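Long-range contacts in alkylhydroperoxidase AhpD core: uncharacterized peroxidase-related protein (Ralstonia eutropha, PDB 2PRR), which is an uncharacterised member of the carboxymuconolactone decarboxylase family with an AhpD-like core, and probably acts as a peroxidase-related oxidoreductase: residues P8-P13 with N177-R182; Q86-V91 with M181-E186; D22-R27 with E51-F56; F37-F42 with D185-M190. All blocks are in the same frame, centred on the assembly; numbering follows the deposited sequence.

Interaction 1: residues P8-P13 with N177-R182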
# COMPACT_ATOMS: atom_id res chain seq x y z
N PRO D 8 32.28 -6.43 6.92
CA PRO D 8 32.08 -7.38 5.83
C PRO D 8 31.38 -6.70 4.64
O PRO D 8 30.60 -5.76 4.85
CB PRO D 8 31.19 -8.47 6.45
CG PRO D 8 30.65 -7.89 7.69
CD PRO D 8 31.54 -6.79 8.14
N ILE D 9 31.71 -7.12 3.41
CA ILE D 9 31.10 -6.52 2.21
C ILE D 9 29.97 -7.37 1.61
O ILE D 9 29.25 -6.92 0.73
CB ILE D 9 32.14 -6.18 1.14
CG1 ILE D 9 32.85 -7.42 0.59
CG2 ILE D 9 33.19 -5.26 1.73
CD1 ILE D 9 33.89 -7.13 -0.50
N SER D 10 29.81 -8.60 2.10
CA SER D 10 28.79 -9.52 1.63
C SER D 10 28.50 -10.50 2.74
O SER D 10 29.33 -10.66 3.61
CB SER D 10 29.35 -10.28 0.43
OG SER D 10 28.47 -11.28 -0.03
N ARG D 11 27.32 -11.13 2.75
CA ARG D 11 27.07 -12.22 3.71
C ARG D 11 27.65 -13.51 3.12
O ARG D 11 27.70 -14.52 3.80
CB ARG D 11 25.59 -12.42 4.03
CG ARG D 11 24.83 -12.97 2.92
CD ARG D 11 23.42 -13.35 3.27
NE ARG D 11 23.29 -14.28 4.39
CZ ARG D 11 23.66 -15.57 4.37
NH1 ARG D 11 24.26 -16.13 3.32
NH2 ARG D 11 23.46 -16.30 5.45
N TYR D 12 28.04 -13.47 1.84
CA TYR D 12 28.62 -14.60 1.08
C TYR D 12 30.11 -14.47 0.97
O TYR D 12 30.62 -13.37 1.10
CB TYR D 12 28.03 -14.66 -0.35
CG TYR D 12 26.63 -15.20 -0.35
CD1 TYR D 12 25.55 -14.36 -0.13
CD2 TYR D 12 26.40 -16.55 -0.52
CE1 TYR D 12 24.26 -14.86 -0.09
CE2 TYR D 12 25.11 -17.06 -0.49
CZ TYR D 12 24.05 -16.21 -0.28
OH TYR D 12 22.76 -16.72 -0.24
N PRO D 13 30.80 -15.59 0.69
CA PRO D 13 32.25 -15.55 0.52
C PRO D 13 32.72 -14.61 -0.59
O PRO D 13 32.04 -14.45 -1.59
CB PRO D 13 32.62 -17.00 0.18
CG PRO D 13 31.47 -17.83 0.69
CD PRO D 13 30.27 -16.97 0.55
N ASN D 177 20.87 -6.14 -2.16
CA ASN D 177 20.15 -6.21 -0.92
C ASN D 177 20.16 -7.59 -0.37
O ASN D 177 20.24 -7.75 0.82
CB ASN D 177 18.70 -5.74 -1.10
CG ASN D 177 18.56 -4.24 -1.17
OD1 ASN D 177 19.32 -3.52 -0.56
ND2 ASN D 177 17.52 -3.77 -1.82
N THR D 178 20.06 -8.61 -1.21
CA THR D 178 20.01 -9.98 -0.70
C THR D 178 21.33 -10.41 -0.05
O THR D 178 21.31 -11.06 1.00
CB THR D 178 19.62 -10.99 -1.78
OG1 THR D 178 18.31 -10.69 -2.29
CG2 THR D 178 19.60 -12.38 -1.21
N ILE D 179 22.46 -10.05 -0.65
CA ILE D 179 23.77 -10.47 -0.15
C ILE D 179 24.41 -9.50 0.88
O ILE D 179 25.46 -9.81 1.47
CB ILE D 179 24.78 -10.76 -1.34
CG1 ILE D 179 25.27 -9.49 -2.02
CG2 ILE D 179 24.17 -11.68 -2.40
CD1 ILE D 179 26.48 -9.77 -2.94
N GLY D 180 23.80 -8.34 1.09
CA GLY D 180 24.31 -7.34 2.01
C GLY D 180 25.48 -6.63 1.39
O GLY D 180 26.48 -6.32 2.07
N MSE D 181 25.36 -6.34 0.10
CA MSE D 181 26.47 -5.73 -0.61
C MSE D 181 26.74 -4.35 -0.00
O MSE D 181 25.82 -3.54 0.15
CB MSE D 181 26.18 -5.66 -2.09
CG MSE D 181 27.45 -5.43 -2.94
SE MSE D 181 26.87 -5.00 -4.60
CE MSE D 181 26.34 -6.69 -5.06
N ARG D 182 27.99 -4.11 0.38
CA ARG D 182 28.39 -2.90 1.10
C ARG D 182 29.10 -1.87 0.23
O ARG D 182 30.14 -2.17 -0.39
CB ARG D 182 29.30 -3.26 2.28
CG ARG D 182 29.57 -2.08 3.22
CD ARG D 182 30.72 -2.33 4.20
NE ARG D 182 31.05 -1.08 4.91
CZ ARG D 182 30.44 -0.64 6.01
NH1 ARG D 182 29.50 -1.34 6.62
NH2 ARG D 182 30.80 0.52 6.53
O HOH W 1 28.83 -4.56 6.33
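Two backbone hydrogen bonds tie Ile9 and Arg11 to the last turn of helix 156-179 and the residues after it, a small example of an irregular N-terminal loop held by main-chain pairing. Arg11 N gives a short bond of 2.6 Å to Ile179 O, with a C=O...N angle of 163°. Arg182 N reaches Ile9 O at 3.1 Å and comes in tilted from the carbonyl plane. The same Ile9 O receives a CA-H...O contact from Met181 CA, and Ser10 CA makes another to Ile179 O. Within the loop, Ser10 OG accepts from Tyr12 N at 2.9 Å, an ST turn. Gly180, with positive phi, is where the chain leaves helical geometry.

Apolar packing is led by Ile179, whose CG2 lies 3.8 Å from Tyr12 CD1, the two side chains crossing nearly at right angles.

One water donates to Pro8 O and accepts from Arg182 NH1. The guanidinium groups find partners in other subunits: Arg11 forms salt bridges with Glu143 and Asp156 of the second subunit, Arg182 one with Asp119 of the third.

The loop that precedes helix 22-35 thus runs along the C-terminal exit of helix 156-179, with helix 40-45 touching Ile9, Ser10 and Ile179.

Interaction 2: residues Q86-V91 with M181-E186; sequences QCLYCV and MRPNDE
Pro183 fits against the first turn of helix 88-102, between Leu88 and Tyr89, while the selenium of Met181 lies over the Tyr89 ring in a Met-aromatic contact. The turn belongs to a Cys-Leu-Tyr-Cys sequence, a CxxC pattern, as in the redox motif of AhpD relatives; a similar role here is an inference. Its first cysteine, Cys87, is the N-cap, its SG accepting from Cys90 N.

The proline ring is the bump. Pro183 CG sits 3.9 Å from both Leu88 O and Tyr89 CA, and Leu88 CG meets it at 4.1 Å, the leucine crossing the ring nearly at a right angle. Tyr89 supplies the other wall: CG is anti to the backbone N (chi1 177°), which carries the ring alongside the 181-186 backbone. There Tyr89 CD2 comes within 3.6 Å of Pro183 CA, and Arg182 O lies at the ring edge near its plane.

Met181, present as selenomethionine, covers one face of that ring, its chain bending at chi3 (-74°). Tyr89 OH takes a weak hydrogen bond from Val41 N, and Asn184 OD1 accepts from Asn40 N while Asn184 ND2 donates to Val38 O. Met181 SE stands 3.8 Å from the Tyr89 ring centroid, 15° off the normal.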
# COMPACT_ATOMS: atom_id res chain seq x y z
N GLN D 86 15.23 1.00 -1.83
CA GLN D 86 16.04 1.13 -0.65
C GLN D 86 17.28 0.29 -0.74
O GLN D 86 17.60 -0.45 0.19
CB GLN D 86 15.25 0.78 0.61
CG GLN D 86 14.03 1.63 0.73
CD GLN D 86 13.40 1.49 2.05
OE1 GLN D 86 12.30 0.97 2.14
NE2 GLN D 86 14.10 1.93 3.11
N CYS D 87 17.98 0.42 -1.87
CA CYS D 87 19.22 -0.28 -2.06
C CYS D 87 20.36 0.63 -1.63
O CYS D 87 20.71 1.60 -2.32
CB CYS D 87 19.43 -0.70 -3.50
SG CYS D 87 21.02 -1.55 -3.78
N LEU D 88 20.95 0.27 -0.50
CA LEU D 88 22.04 1.03 0.06
C LEU D 88 23.28 1.07 -0.86
O LEU D 88 23.79 2.15 -1.12
CB LEU D 88 22.33 0.48 1.45
CG LEU D 88 23.52 0.98 2.26
CD1 LEU D 88 23.63 2.51 2.33
CD2 LEU D 88 23.39 0.36 3.66
N TYR D 89 23.75 -0.08 -1.35
CA TYR D 89 24.97 -0.07 -2.24
C TYR D 89 24.75 0.84 -3.45
O TYR D 89 25.54 1.74 -3.70
CB TYR D 89 25.42 -1.48 -2.74
CG TYR D 89 26.64 -1.41 -3.72
CD1 TYR D 89 26.46 -1.18 -5.08
CD2 TYR D 89 27.93 -1.54 -3.26
CE1 TYR D 89 27.58 -1.06 -5.98
CE2 TYR D 89 29.06 -1.45 -4.16
CZ TYR D 89 28.85 -1.20 -5.50
OH TYR D 89 29.94 -1.12 -6.38
N CYS D 90 23.66 0.62 -4.17
CA CYS D 90 23.40 1.35 -5.41
C CYS D 90 23.16 2.83 -5.29
O CYS D 90 23.64 3.62 -6.11
CB CYS D 90 22.24 0.69 -6.16
SG CYS D 90 22.68 -0.96 -6.72
N VAL D 91 22.34 3.21 -4.32
CA VAL D 91 22.07 4.60 -4.08
C VAL D 91 23.38 5.36 -3.81
O VAL D 91 23.61 6.44 -4.36
CB VAL D 91 21.17 4.75 -2.84
CG1 VAL D 91 21.22 6.13 -2.31
CG2 VAL D 91 19.74 4.36 -3.16
N MSE D 181 25.36 -6.34 0.10
CA MSE D 181 26.47 -5.73 -0.61
C MSE D 181 26.74 -4.35 -0.00
O MSE D 181 25.82 -3.54 0.15
CB MSE D 181 26.18 -5.66 -2.09
CG MSE D 181 27.45 -5.43 -2.94
SE MSE D 181 26.87 -5.00 -4.60
CE MSE D 181 26.34 -6.69 -5.06
N ARG D 182 27.99 -4.11 0.38
CA ARG D 182 28.39 -2.90 1.10
C ARG D 182 29.10 -1.87 0.23
O ARG D 182 30.14 -2.17 -0.39
CB ARG D 182 29.30 -3.26 2.28
CG ARG D 182 29.57 -2.08 3.22
CD ARG D 182 30.72 -2.33 4.20
NE ARG D 182 31.05 -1.08 4.91
CZ ARG D 182 30.44 -0.64 6.01
NH1 ARG D 182 29.50 -1.34 6.62
NH2 ARG D 182 30.80 0.52 6.53
N PRO D 183 28.55 -0.64 0.20
CA PRO D 183 29.19 0.42 -0.57
C PRO D 183 30.56 0.80 0.02
O PRO D 183 30.72 0.88 1.24
CB PRO D 183 28.21 1.58 -0.51
CG PRO D 183 27.21 1.24 0.61
CD PRO D 183 27.31 -0.19 0.88
N ASN D 184 31.51 1.04 -0.87
CA ASN D 184 32.85 1.42 -0.47
C ASN D 184 32.85 2.80 0.17
O ASN D 184 31.99 3.63 -0.13
CB ASN D 184 33.81 1.42 -1.67
CG ASN D 184 33.77 0.15 -2.46
OD1 ASN D 184 32.78 -0.15 -3.15
ND2 ASN D 184 34.85 -0.60 -2.41
N ASP D 185 33.81 3.03 1.06
CA ASP D 185 33.92 4.29 1.79
C ASP D 185 34.12 5.47 0.87
O ASP D 185 33.65 6.57 1.14
CB ASP D 185 35.11 4.24 2.77
CG ASP D 185 34.87 3.35 3.99
OD1 ASP D 185 33.79 2.72 4.12
OD2 ASP D 185 35.79 3.28 4.83
N GLU D 186 34.84 5.24 -0.22
CA GLU D 186 35.18 6.29 -1.15
C GLU D 186 33.97 6.90 -1.84
O GLU D 186 33.98 8.09 -2.16
CB GLU D 186 36.13 5.77 -2.23
CG GLU D 186 37.50 5.30 -1.75
CD GLU D 186 37.49 3.91 -1.15
OE1 GLU D 186 36.39 3.36 -0.85
OE2 GLU D 186 38.58 3.37 -0.96

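Interaction 3: residues D22-R27 with E51-F56; sequences DDIRQR and EFRAFF
Asp23 and Arg53 form the polar border of this helix pair, illustrating how a salt bridge can flank an apolar seam. Arg53 NE donates to Asp23 OD2 at 2.6 Å, using the syn lone pair of that oxygen, and Arg53 NH2 adds a weak bond to Asp23 OD1 at 3.4 Å. Carboxylate and guanidinium are nearly coplanar, 23° apart, so the acid meets the NE/NH2 edge side-on. Arg53 NH1 turns to a second acid, Asp50, and the two carboxylates together would be expected to hold the guanidinium in a fixed rotation.

Apolar contacts lie beside this pair. Ile24 meets Phe52 with both branches: Ile24 CG2 stands 3.9 Å from the Phe52 ring centroid, over one face, as a CH-pi contact, while Ile24 CG1 lies beside Phe52 CD1 at 3.7 Å. The end of the longer branch, Ile24 CD1, reaches a face of the Arg53 guanidinium. Phe56 CD2 covers the opposite face of Phe52, leaving that ring sandwiched.

The segments are parts of helix 22-35 and helix 49-63 in an all-helical fold. The axes of segments 22-27 and 51-56 approach to 11.0 Å and cross at 47°, a separation spanned by long side chains.

Arg27 packs by its flat group and its methylene chain. It leaves its helix with CG anti to the backbone N (chi1 178°) and bends at chi3, laying the guanidinium over Phe56 CB, while Arg27 CD runs past the Phe52 ring at 3.8 Å from Phe52 CE1. The charge is met by Asp60 through NH1, and a water donating to Arg53 O links weakly to Arg27 NH2.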
# COMPACT_ATOMS: atom_id res chain seq x y z
N ASP D 22 41.10 -15.24 -15.45
CA ASP D 22 41.87 -14.08 -15.91
C ASP D 22 41.04 -12.96 -16.53
O ASP D 22 41.41 -11.78 -16.42
CB ASP D 22 42.97 -14.52 -16.90
CG ASP D 22 43.89 -15.60 -16.33
OD1 ASP D 22 44.15 -15.58 -15.09
OD2 ASP D 22 44.35 -16.47 -17.11
N ASP D 23 39.93 -13.32 -17.20
CA ASP D 23 39.03 -12.32 -17.82
C ASP D 23 38.38 -11.42 -16.75
O ASP D 23 38.34 -10.20 -16.90
CB ASP D 23 37.97 -12.96 -18.75
CG ASP D 23 37.07 -14.00 -18.06
OD1 ASP D 23 37.50 -14.63 -17.08
OD2 ASP D 23 35.93 -14.20 -18.54
N ILE D 24 37.92 -12.07 -15.68
CA ILE D 24 37.34 -11.41 -14.51
C ILE D 24 38.43 -10.62 -13.80
O ILE D 24 38.24 -9.44 -13.50
CB ILE D 24 36.73 -12.45 -13.53
CG1 ILE D 24 35.49 -13.10 -14.19
CG2 ILE D 24 36.40 -11.81 -12.18
CD1 ILE D 24 34.88 -14.19 -13.38
N ARG D 25 39.57 -11.26 -13.52
CA ARG D 25 40.69 -10.55 -12.90
C ARG D 25 41.08 -9.28 -13.67
O ARG D 25 41.40 -8.26 -13.05
CB ARG D 25 41.93 -11.43 -12.80
CG ARG D 25 41.86 -12.61 -11.85
CD ARG D 25 43.25 -13.27 -11.63
NE ARG D 25 44.20 -12.33 -11.00
CZ ARG D 25 45.05 -11.52 -11.65
NH1 ARG D 25 45.16 -11.51 -12.98
NH2 ARG D 25 45.83 -10.71 -10.94
N GLN D 26 41.04 -9.35 -15.00
CA GLN D 26 41.42 -8.21 -15.85
C GLN D 26 40.38 -7.07 -15.79
O GLN D 26 40.74 -5.89 -15.83
CB GLN D 26 41.68 -8.67 -17.31
CG GLN D 26 42.10 -7.56 -18.30
N ARG D 27 39.10 -7.41 -15.69
CA ARG D 27 38.06 -6.39 -15.59
C ARG D 27 38.20 -5.67 -14.24
O ARG D 27 38.08 -4.44 -14.18
CB ARG D 27 36.67 -7.01 -15.72
CG ARG D 27 35.55 -5.99 -15.58
CD ARG D 27 34.22 -6.69 -15.49
NE ARG D 27 33.70 -7.09 -16.78
CZ ARG D 27 33.01 -6.30 -17.60
NH1 ARG D 27 32.77 -5.03 -17.29
NH2 ARG D 27 32.56 -6.80 -18.74
N GLU D 51 27.74 -15.39 -13.53
CA GLU D 51 26.73 -14.34 -13.32
C GLU D 51 27.46 -12.99 -13.40
O GLU D 51 26.97 -12.02 -13.97
CB GLU D 51 26.03 -14.57 -11.99
CG GLU D 51 25.50 -15.98 -11.86
CD GLU D 51 24.85 -16.28 -10.53
OE1 GLU D 51 24.35 -15.34 -9.88
OE2 GLU D 51 24.86 -17.47 -10.14
N PHE D 52 28.64 -12.95 -12.83
CA PHE D 52 29.51 -11.79 -12.95
C PHE D 52 29.69 -11.39 -14.42
O PHE D 52 29.53 -10.23 -14.78
CB PHE D 52 30.88 -12.17 -12.35
CG PHE D 52 31.91 -11.11 -12.45
CD1 PHE D 52 32.60 -10.91 -13.64
CD2 PHE D 52 32.25 -10.35 -11.36
CE1 PHE D 52 33.55 -9.95 -13.74
CE2 PHE D 52 33.22 -9.39 -11.47
CZ PHE D 52 33.87 -9.19 -12.67
N ARG D 53 30.01 -12.36 -15.28
CA ARG D 53 30.24 -12.03 -16.69
C ARG D 53 28.98 -11.51 -17.35
O ARG D 53 29.02 -10.53 -18.12
CB ARG D 53 30.80 -13.24 -17.46
CG ARG D 53 32.21 -13.67 -17.04
CD ARG D 53 32.74 -14.83 -17.87
NE ARG D 53 33.97 -15.42 -17.31
CZ ARG D 53 34.04 -16.57 -16.64
NH1 ARG D 53 32.95 -17.31 -16.38
NH2 ARG D 53 35.22 -16.98 -16.20
N ALA D 54 27.86 -12.15 -17.05
CA ALA D 54 26.58 -11.77 -17.64
C ALA D 54 26.07 -10.42 -17.11
O ALA D 54 25.39 -9.67 -17.82
CB ALA D 54 25.56 -12.88 -17.42
N PHE D 55 26.37 -10.13 -15.85
CA PHE D 55 25.96 -8.88 -15.21
C PHE D 55 26.69 -7.72 -15.86
O PHE D 55 26.08 -6.78 -16.36
CB PHE D 55 26.30 -8.94 -13.70
CG PHE D 55 25.83 -7.74 -12.89
CD1 PHE D 55 26.63 -6.62 -12.75
CD2 PHE D 55 24.60 -7.76 -12.24
CE1 PHE D 55 26.22 -5.54 -12.02
CE2 PHE D 55 24.18 -6.70 -11.49
CZ PHE D 55 24.98 -5.59 -11.37
N PHE D 56 28.01 -7.79 -15.86
CA PHE D 56 28.78 -6.68 -16.40
C PHE D 56 28.60 -6.47 -17.88
O PHE D 56 28.59 -5.35 -18.35
CB PHE D 56 30.23 -6.73 -15.95
CG PHE D 56 30.37 -6.42 -14.50
CD1 PHE D 56 30.26 -5.11 -14.05
CD2 PHE D 56 30.52 -7.42 -13.57
CE1 PHE D 56 30.33 -4.83 -12.72
CE2 PHE D 56 30.60 -7.14 -12.24
CZ PHE D 56 30.51 -5.85 -11.81
O HOH W 2 31.32 -9.83 -18.92

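Interaction 4: residues F37-F42 with D185-M190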
# COMPACT_ATOMS: atom_id res chain seq x y z
N PHE D 37 40.47 1.88 -6.40
CA PHE D 37 39.89 0.91 -5.50
C PHE D 37 38.93 0.09 -6.33
O PHE D 37 38.49 0.53 -7.40
CB PHE D 37 39.16 1.59 -4.33
CG PHE D 37 37.87 2.29 -4.72
CD1 PHE D 37 37.90 3.53 -5.32
CD2 PHE D 37 36.64 1.71 -4.46
CE1 PHE D 37 36.73 4.18 -5.68
CE2 PHE D 37 35.47 2.35 -4.81
CZ PHE D 37 35.52 3.59 -5.42
N VAL D 38 38.59 -1.08 -5.83
CA VAL D 38 37.67 -1.94 -6.54
C VAL D 38 36.31 -1.83 -5.89
O VAL D 38 36.14 -2.25 -4.74
CB VAL D 38 38.11 -3.42 -6.53
CG1 VAL D 38 37.04 -4.29 -7.26
CG2 VAL D 38 39.50 -3.57 -7.20
N PRO D 39 35.34 -1.24 -6.61
CA PRO D 39 33.98 -1.21 -6.11
C PRO D 39 33.59 -2.61 -5.69
O PRO D 39 33.91 -3.57 -6.36
CB PRO D 39 33.18 -0.76 -7.31
CG PRO D 39 34.13 0.12 -8.05
CD PRO D 39 35.47 -0.52 -7.88
N ASN D 40 32.88 -2.72 -4.58
CA ASN D 40 32.56 -4.03 -4.03
C ASN D 40 31.64 -4.91 -4.86
O ASN D 40 31.63 -6.12 -4.67
CB ASN D 40 32.10 -3.88 -2.57
CG ASN D 40 33.22 -3.38 -1.65
OD1 ASN D 40 34.42 -3.57 -1.94
ND2 ASN D 40 32.83 -2.72 -0.56
N VAL D 41 30.92 -4.33 -5.81
CA VAL D 41 30.01 -5.12 -6.65
C VAL D 41 30.83 -6.16 -7.45
O VAL D 41 30.37 -7.29 -7.65
CB VAL D 41 29.16 -4.21 -7.62
CG1 VAL D 41 30.07 -3.47 -8.63
CG2 VAL D 41 28.05 -4.99 -8.35
N PHE D 42 32.04 -5.79 -7.89
CA PHE D 42 32.88 -6.72 -8.66
C PHE D 42 33.36 -7.90 -7.82
O PHE D 42 33.33 -9.04 -8.26
CB PHE D 42 34.13 -6.02 -9.24
CG PHE D 42 33.84 -4.96 -10.27
CD1 PHE D 42 33.68 -5.29 -11.60
CD2 PHE D 42 33.74 -3.62 -9.90
CE1 PHE D 42 33.41 -4.29 -12.55
CE2 PHE D 42 33.46 -2.62 -10.85
CZ PHE D 42 33.30 -2.97 -12.17
N ASP D 185 33.81 3.03 1.06
CA ASP D 185 33.92 4.29 1.79
C ASP D 185 34.12 5.47 0.87
O ASP D 185 33.65 6.57 1.14
CB ASP D 185 35.11 4.24 2.77
CG ASP D 185 34.87 3.35 3.99
OD1 ASP D 185 33.79 2.72 4.12
OD2 ASP D 185 35.79 3.28 4.83
N GLU D 186 34.84 5.24 -0.22
CA GLU D 186 35.18 6.29 -1.15
C GLU D 186 33.97 6.90 -1.84
O GLU D 186 33.98 8.09 -2.16
CB GLU D 186 36.13 5.77 -2.23
CG GLU D 186 37.50 5.30 -1.75
CD GLU D 186 37.49 3.91 -1.15
OE1 GLU D 186 36.39 3.36 -0.85
OE2 GLU D 186 38.58 3.37 -0.96
N PHE D 187 32.93 6.11 -2.08
CA PHE D 187 31.73 6.63 -2.74
C PHE D 187 31.00 7.71 -1.94
O PHE D 187 30.49 8.66 -2.55
CB PHE D 187 30.73 5.51 -3.05
CG PHE D 187 31.18 4.55 -4.11
CD1 PHE D 187 31.58 5.02 -5.37
CD2 PHE D 187 31.11 3.18 -3.90
CE1 PHE D 187 31.95 4.15 -6.35
CE2 PHE D 187 31.49 2.31 -4.89
CZ PHE D 187 31.93 2.80 -6.13
N PHE D 188 30.96 7.56 -0.61
CA PHE D 188 30.21 8.47 0.28
C PHE D 188 30.67 9.93 0.16
O PHE D 188 29.87 10.84 0.20
CB PHE D 188 30.31 8.02 1.75
CG PHE D 188 29.49 6.78 2.11
CD1 PHE D 188 29.96 5.52 1.85
CD2 PHE D 188 28.31 6.90 2.83
CE1 PHE D 188 29.24 4.38 2.23
CE2 PHE D 188 27.56 5.77 3.22
CZ PHE D 188 28.02 4.52 2.93
N LEU D 189 31.97 10.14 -0.03
CA LEU D 189 32.55 11.48 -0.11
C LEU D 189 32.85 11.99 -1.55
O LEU D 189 32.96 13.19 -1.78
CB LEU D 189 33.84 11.48 0.73
CG LEU D 189 34.62 12.77 0.95
CD1 LEU D 189 33.75 13.97 1.35
CD2 LEU D 189 35.67 12.49 2.02
N MSE D 190 32.97 11.06 -2.49
CA MSE D 190 33.29 11.36 -3.89
C MSE D 190 32.26 12.22 -4.61
O MSE D 190 31.07 11.90 -4.61
CB MSE D 190 33.44 10.02 -4.60
CG MSE D 190 33.71 10.06 -6.07
SE MSE D 190 33.79 8.22 -6.67
CE MSE D 190 35.25 7.57 -5.59
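With chi1 at 71°, Phe37 has CG between its backbone N and carbonyl carbon, which turns the ring toward helix 185-189; Glu186 bends at chi2 (79°) and folds back along that ring. The resulting aromatic cluster is built on a T-shaped (edge-to-face) pair, a compact case of how a loop and a short C-terminal helix can be joined by rings and the side chains packed round them. The edge of Phe37 points at the face of Phe187, with centroids 5.2 Å apart and planes at 73°.

Glu186 covers one face of Phe37. Its CB makes a CH-pi contact 4.0 Å from the ring centroid, and its carboxylate lies stacked almost parallel to the ring, with Glu186 CD 3.9 Å from Phe37 CG. Met190, a selenomethionine, brings its methyl CE to within 3.7 Å of Phe37 CE1, arriving obliquely to the ring.

Pro39 lies at the edge of the Phe187 ring, the two side chains crossing at about a right angle. Phe187 in turn packs on Ala93 and Ala96 of helix 88-102, and Pro39 on Val31 of helix 22-35, so the cluster bridges the N- and C-terminal parts of the chain. Pro39 CB stands 4.0 Å from Phe187 CZ.

Interactions 1, 2 and 4, all touching the third subunit, form one patch in which segment 177-190 is laid against earlier parts of the chain. Interactions 1 and 2 share Met181 and Arg182, with centres about 10 Å apart; 2 and 4 share Asp185 and Glu186, with centres about 8 Å apart. Asn40 joins these three by donating from N to Asn184 OD1 and from ND2 to Arg182 O. Interaction 3, about 18 Å from 1 and 4 centre to centre, lies between the two segments of 1 and closes before 2 opens; 4 alternates along the chain with both 1 and 3. Through Phe42, packed on Phe52 and Phe56, helix 40-45 connects the N-terminal helix pair to the tail.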